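Putative branched-chain amino acid aminotransferase IlvE (Streptococcus mutans, PDB 4DQN) probably transfers the amino group of isoleucine, leucine or valine to 2-oxoglutarate, using pyridoxal 5'-phosphate as cofactor. Local coordinates at residues 238-243 and 279-284; 262-267 and 318-323. One frame throughout, in Å; residues are numbered along the deposited sequence.

In the fold
Along the chain the segments alternate: 238-243, 262-267, 279-284, then 318-323. Both contacts belong to the mixed-sheet part of the chain, their centres about 13 Å apart, on opposite faces of the sheet around strand 238-241. Contact 1 joins side chains from strand 238-241 and from the start of strand 281-288 with the residue just before it; both strands pair with strand 228-234. Contact 2 lies on the helical face, between the turn after helix 251-262 and helix 316-329. Strand 238-241 ties the two together through Phe239, whose backbone pairs with Lys267 and whose ring packs on Leu321. Glu283 OE1, probably hydrogen-bonded to Thr318 OG1, joins the second segments. The two contacts thus pack opposite faces of one sheet, away from the predicted cofactor lysine, Lys188.

Contact 1: residues 238-243 and 279-284; sequences EFITPL and DKFVEA
Ile240 meets the ring of Phe281 in the apolar part of this contact, its CB lying 4.0 Å from Phe281 CE1. The approach to the ring is oblique, and Ile240 CD1 follows close by, 4.1 Å from that same CE1. With its CG anti to the carbonyl carbon (chi1 -59°), Phe281 carries the end of its ring nearer to strand 238-241 than its own backbone comes; the Ile240 and Phe281 CA atoms remain 9.0 Å apart. On one face of the ring sits Lys280 CB, 4.2 Å above the centre, so neighbouring side chains of one segment pack against each other as well.

The second kind of contact is aliphatic, with a charged end. Lys280 stretches out fully and crosses Ile240 at about a right angle, placing its NZ 3.7 Å from Ile240 CD1, with CE only slightly farther off. Glu238 OE1 is still 6.0 Å from Lys280 NZ, a separation that leaves only a general electrostatic attraction, probably screened at this exposed margin. Glu238 OE1 instead bonds to Thr234 OG1.

No hydrogen bond joins the segments, because strand 228-234 runs between them and pairs with both. Ile240 and Phe281 both touch Thr234 on this intervening strand, and Val273 and Phe308 add to the surroundings of the ring. Phe239 and Thr241 point the other way, onto helix 251-262. Val282 and Glu283 form a classic beta bulge opposite Ile233 on strand 228-234. Side chains meeting across a middle strand in this way are characteristic of next-but-one neighbours in a beta sheet.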
loop_
_atom_site.group_PDB
_atom_site.type_symbol
_atom_site.label_atom_id
_atom_site.label_comp_id
_atom_site.label_asym_id
_atom_site.label_seq_id
_atom_site.Cartn_x
_atom_site.Cartn_y
_atom_site.Cartn_z
ATOM N N GLU A 238 -22.067 13.896 25.646
ATOM C CA GLU A 238 -21.963 12.586 25.020
ATOM C C GLU A 238 -20.636 12.523 24.266
ATOM O O GLU A 238 -20.178 13.529 23.735
ATOM C CB GLU A 238 -23.105 12.362 24.034
ATOM C CG GLU A 238 -24.498 12.582 24.596
ATOM C CD GLU A 238 -25.461 13.016 23.511
ATOM O OE1 GLU A 238 -25.103 13.943 22.752
ATOM O OE2 GLU A 238 -26.557 12.425 23.403
ATOM N N PHE A 239 -20.032 11.340 24.233
ATOM C CA PHE A 239 -18.798 11.099 23.491
ATOM C C PHE A 239 -19.179 10.365 22.213
ATOM O O PHE A 239 -19.754 9.268 22.267
ATOM C CB PHE A 239 -17.870 10.225 24.337
ATOM C CG PHE A 239 -16.528 9.951 23.715
ATOM C CD1 PHE A 239 -16.358 8.900 22.827
ATOM C CD2 PHE A 239 -15.423 10.718 24.058
ATOM C CE1 PHE A 239 -15.113 8.628 22.264
ATOM C CE2 PHE A 239 -14.177 10.459 23.500
ATOM C CZ PHE A 239 -14.023 9.410 22.603
ATOM N N ILE A 240 -18.871 10.961 21.062
ATOM C CA ILE A 240 -19.219 10.342 19.789
ATOM C C ILE A 240 -17.999 10.219 18.870
ATOM O O ILE A 240 -17.256 11.187 18.660
ATOM C CB ILE A 240 -20.365 11.101 19.074
ATOM C CG1 ILE A 240 -21.581 11.225 20.004
ATOM C CG2 ILE A 240 -20.757 10.379 17.801
ATOM C CD1 ILE A 240 -22.768 11.945 19.379
ATOM N N THR A 241 -17.779 9.016 18.350
ATOM C CA THR A 241 -16.646 8.773 17.452
ATOM C C THR A 241 -17.174 8.060 16.215
ATOM O O THR A 241 -18.099 7.257 16.322
ATOM C CB THR A 241 -15.541 7.936 18.159
ATOM O OG1 THR A 241 -14.372 7.828 17.330
ATOM C CG2 THR A 241 -16.047 6.551 18.496
ATOM N N PRO A 242 -16.612 8.370 15.032
ATOM C CA PRO A 242 -17.069 7.750 13.783
ATOM C C PRO A 242 -16.945 6.229 13.765
ATOM O O PRO A 242 -15.978 5.644 14.268
ATOM C CB PRO A 242 -16.125 8.353 12.732
ATOM C CG PRO A 242 -15.760 9.685 13.301
ATOM C CD PRO A 242 -15.626 9.437 14.783
ATOM N N LEU A 243 -17.947 5.590 13.175
ATOM C CA LEU A 243 -17.881 4.168 12.907
ATOM C C LEU A 243 -18.047 3.896 11.415
ATOM O O LEU A 243 -19.110 4.139 10.834
ATOM C CB LEU A 243 -18.969 3.435 13.684
ATOM C CG LEU A 243 -19.110 1.939 13.392
ATOM C CD1 LEU A 243 -17.751 1.212 13.446
ATOM C CD2 LEU A 243 -20.090 1.347 14.383
ATOM N N ASP A 279 -21.543 21.891 14.544
ATOM C CA ASP A 279 -22.009 22.629 15.721
ATOM C C ASP A 279 -22.582 21.702 16.804
ATOM O O ASP A 279 -22.843 22.139 17.926
ATOM C CB ASP A 279 -23.052 23.674 15.316
ATOM C CG ASP A 279 -23.899 23.219 14.139
ATOM O OD1 ASP A 279 -24.815 22.390 14.351
ATOM O OD2 ASP A 279 -23.645 23.686 12.999
ATOM N N LYS A 280 -22.780 20.433 16.459
ATOM C CA LYS A 280 -23.236 19.413 17.410
ATOM C C LYS A 280 -22.199 19.212 18.520
ATOM O O LYS A 280 -22.516 18.712 19.606
ATOM C CB LYS A 280 -23.467 18.087 16.665
ATOM C CG LYS A 280 -24.128 16.972 17.460
ATOM C CD LYS A 280 -24.218 15.672 16.650
ATOM C CE LYS A 280 -24.932 14.587 17.465
ATOM N NZ LYS A 280 -25.074 13.287 16.752
ATOM N N PHE A 281 -20.960 19.619 18.249
ATOM C CA PHE A 281 -19.855 19.329 19.164
ATOM C C PHE A 281 -19.250 20.553 19.845
ATOM O O PHE A 281 -18.795 21.490 19.190
ATOM C CB PHE A 281 -18.780 18.504 18.447
ATOM C CG PHE A 281 -19.297 17.207 17.920
ATOM C CD1 PHE A 281 -19.762 16.237 18.798
ATOM C CD2 PHE A 281 -19.350 16.963 16.550
ATOM C CE1 PHE A 281 -20.262 15.036 18.335
ATOM C CE2 PHE A 281 -19.848 15.762 16.072
ATOM C CZ PHE A 281 -20.305 14.789 16.970
ATOM N N VAL A 282 -19.240 20.518 21.175
ATOM C CA VAL A 282 -18.695 21.602 21.985
ATOM C C VAL A 282 -17.169 21.467 22.114
ATOM O O VAL A 282 -16.451 22.458 22.307
ATOM C CB VAL A 282 -19.421 21.641 23.359
ATOM C CG1 VAL A 282 -18.538 22.166 24.447
ATOM C CG2 VAL A 282 -20.691 22.479 23.258
ATOM N N GLU A 283 -16.682 20.233 21.980
ATOM C CA GLU A 283 -15.244 19.955 21.913
ATOM C C GLU A 283 -14.989 18.849 20.900
ATOM O O GLU A 283 -15.850 17.992 20.678
ATOM C CB GLU A 283 -14.699 19.490 23.271
ATOM C CG GLU A 283 -14.813 20.474 24.423
ATOM C CD GLU A 283 -14.338 19.853 25.738
ATOM O OE1 GLU A 283 -13.387 19.039 25.708
ATOM O OE2 GLU A 283 -14.916 20.167 26.800
ATOM N N ALA A 284 -13.796 18.846 20.312
ATOM C CA ALA A 284 -13.406 17.784 19.391
ATOM C C ALA A 284 -11.913 17.531 19.475
ATOM O O ALA A 284 -11.146 18.434 19.799
ATOM C CB ALA A 284 -13.789 18.147 17.960
#

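Contact 2: residues 262-267 and 318-323; sequences HRFGMK and THKLYD
Phe264 reaches from the turn after helix 251-262 to helix 316-329, where its ring spans Lys320 and Leu321. The tight part is at the ring's outer end: Phe264 CZ comes to 3.4 Å from Lys320 O, an oblique approach to a backbone carbonyl. Along one flank Phe264 CD1 packs 3.9 Å from Leu321 CD2, and Leu321 is buried, continuing inward onto Leu256 of helix 251-262.

The other flank is the solvent side, where the contact is just as close but made by an exposed lysine chain. Here Lys320 lies against the ring with its aliphatic part, Lys320 CE being 3.7 Å from Phe264 CD2 and Lys320 CB 3.9 Å from Phe264 CE2. A bend at chi3 (43°) folds the lysine chain back so that CE can touch the ring. Farther along the helix, Arg263 NE makes a salt bridge with Glu324 OE2, adding a polar tie between the turn and the helix.

Deeper in, Met266 points toward the helix and touches Val317. Gly265, with positive phi, ends the helical course and sends the chain toward strand 267-270. An aromatic from the loop that follows helix 251-262 thus packs on helix 316-329 and joins the two helices on one face of the mixed sheet.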
loop_
_atom_site.group_PDB
_atom_site.type_symbol
_atom_site.label_atom_id
_atom_site.label_comp_id
_atom_site.label_asym_id
_atom_site.label_seq_id
_atom_site.Cartn_x
_atom_site.Cartn_y
_atom_site.Cartn_z
ATOM N N HIS A 262 -17.385 4.549 31.893
ATOM C CA HIS A 262 -17.223 3.898 33.199
ATOM C C HIS A 262 -16.570 4.767 34.276
ATOM O O HIS A 262 -16.612 4.429 35.464
ATOM C CB HIS A 262 -16.498 2.554 33.039
ATOM C CG HIS A 262 -17.242 1.575 32.181
ATOM N ND1 HIS A 262 -18.473 1.066 32.537
ATOM C CD2 HIS A 262 -16.945 1.030 30.976
ATOM C CE1 HIS A 262 -18.897 0.243 31.593
ATOM N NE2 HIS A 262 -17.989 0.205 30.634
ATOM N N ARG A 263 -15.964 5.878 33.872
ATOM C CA ARG A 263 -15.354 6.794 34.834
ATOM C C ARG A 263 -16.142 8.093 34.912
ATOM O O ARG A 263 -16.226 8.724 35.973
ATOM C CB ARG A 263 -13.906 7.110 34.441
ATOM C CG ARG A 263 -12.979 5.908 34.399
ATOM C CD ARG A 263 -12.783 5.369 35.789
ATOM N NE ARG A 263 -11.432 4.846 35.980
ATOM C CZ ARG A 263 -11.138 3.580 35.765
ATOM N NH1 ARG A 263 -12.106 2.791 35.376
ATOM N NH2 ARG A 263 -9.926 3.096 35.950
ATOM N N PHE A 264 -16.712 8.509 33.787
ATOM C CA PHE A 264 -17.342 9.828 33.750
ATOM C C PHE A 264 -18.859 9.806 33.573
ATOM O O PHE A 264 -19.504 10.857 33.582
ATOM C CB PHE A 264 -16.662 10.708 32.703
ATOM C CG PHE A 264 -15.219 10.993 33.017
ATOM C CD1 PHE A 264 -14.207 10.252 32.423
ATOM C CD2 PHE A 264 -14.880 11.987 33.928
ATOM C CE1 PHE A 264 -12.868 10.506 32.722
ATOM C CE2 PHE A 264 -13.551 12.247 34.235
ATOM C CZ PHE A 264 -12.543 11.506 33.627
ATOM N N GLY A 265 -19.427 8.613 33.436
ATOM C CA GLY A 265 -20.874 8.469 33.339
ATOM C C GLY A 265 -21.464 9.065 32.070
ATOM O O GLY A 265 -22.652 9.424 32.042
ATOM N N MET A 266 -20.639 9.166 31.021
ATOM C CA MET A 266 -21.077 9.724 29.746
ATOM C C MET A 266 -21.596 8.632 28.834
ATOM O O MET A 266 -21.154 7.481 28.894
ATOM C CB MET A 266 -19.922 10.441 29.032
ATOM C CG MET A 266 -19.289 11.580 29.811
ATOM S SD MET A 266 -17.732 12.128 29.068
ATOM C CE MET A 266 -18.316 13.000 27.613
ATOM N N LYS A 267 -22.545 8.998 27.985
ATOM C CA LYS A 267 -22.958 8.120 26.910
ATOM C C LYS A 267 -21.807 8.153 25.921
ATOM O O LYS A 267 -21.333 9.230 25.544
ATOM C CB LYS A 267 -24.250 8.630 26.271
ATOM C CG LYS A 267 -24.739 7.795 25.094
ATOM C CD LYS A 267 -26.165 8.193 24.700
ATOM C CE LYS A 267 -26.222 8.745 23.282
ATOM N NZ LYS A 267 -27.608 9.128 22.889
ATOM N N THR A 318 -12.208 17.217 27.334
ATOM C CA THR A 318 -10.976 16.709 26.730
ATOM C C THR A 318 -9.887 16.611 27.801
ATOM O O THR A 318 -9.213 15.589 27.924
ATOM C CB THR A 318 -10.485 17.604 25.564
ATOM O OG1 THR A 318 -11.459 17.598 24.510
ATOM C CG2 THR A 318 -9.158 17.089 25.003
ATOM N N HIS A 319 -9.733 17.670 28.590
ATOM C CA HIS A 319 -8.747 17.670 29.671
ATOM C C HIS A 319 -8.949 16.508 30.632
ATOM O O HIS A 319 -7.989 15.854 31.039
ATOM C CB HIS A 319 -8.823 18.980 30.455
ATOM C CG HIS A 319 -7.796 19.991 30.055
ATOM N ND1 HIS A 319 -8.119 21.183 29.438
ATOM C CD2 HIS A 319 -6.451 20.002 30.212
ATOM C CE1 HIS A 319 -7.014 21.873 29.213
ATOM N NE2 HIS A 319 -5.988 21.179 29.671
ATOM N N LYS A 320 -10.202 16.259 30.996
ATOM C CA LYS A 320 -10.541 15.226 31.974
ATOM C C LYS A 320 -10.257 13.829 31.448
ATOM O O LYS A 320 -9.781 12.963 32.179
ATOM C CB LYS A 320 -12.021 15.331 32.366
ATOM C CG LYS A 320 -12.294 16.284 33.522
ATOM C CD LYS A 320 -13.743 16.759 33.506
ATOM C CE LYS A 320 -14.706 15.616 33.202
ATOM N NZ LYS A 320 -16.101 16.105 32.914
ATOM N N LEU A 321 -10.579 13.608 30.180
ATOM C CA LEU A 321 -10.326 12.320 29.541
ATOM C C LEU A 321 -8.832 12.087 29.390
ATOM O O LEU A 321 -8.349 10.974 29.617
ATOM C CB LEU A 321 -11.007 12.261 28.167
ATOM C CG LEU A 321 -12.538 12.242 28.193
ATOM C CD1 LEU A 321 -13.116 12.478 26.794
ATOM C CD2 LEU A 321 -13.023 10.930 28.732
ATOM N N TYR A 322 -8.107 13.133 28.994
ATOM C CA TYR A 322 -6.653 13.049 28.832
ATOM C C TYR A 322 -5.966 12.701 30.149
ATOM O O TYR A 322 -5.130 11.789 30.205
ATOM C CB TYR A 322 -6.094 14.368 28.291
ATOM C CG TYR A 322 -4.579 14.386 28.095
ATOM C CD1 TYR A 322 -4.004 13.981 26.888
ATOM C CD2 TYR A 322 -3.725 14.822 29.110
ATOM C CE1 TYR A 322 -2.618 14.005 26.703
ATOM C CE2 TYR A 322 -2.345 14.844 28.938
ATOM C CZ TYR A 322 -1.797 14.435 27.729
ATOM O OH TYR A 322 -0.425 14.457 27.546
ATOM N N ASP A 323 -6.311 13.441 31.205
ATOM C CA ASP A 323 -5.738 13.199 32.530
ATOM C C ASP A 323 -5.981 11.764 33.000
ATOM O O ASP A 323 -5.068 11.102 33.511
ATOM C CB ASP A 323 -6.296 14.205 33.555
ATOM C CG ASP A 323 -5.743 15.603 33.355
ATOM O OD1 ASP A 323 -4.766 15.746 32.583
ATOM O OD2 ASP A 323 -6.263 16.558 33.978
#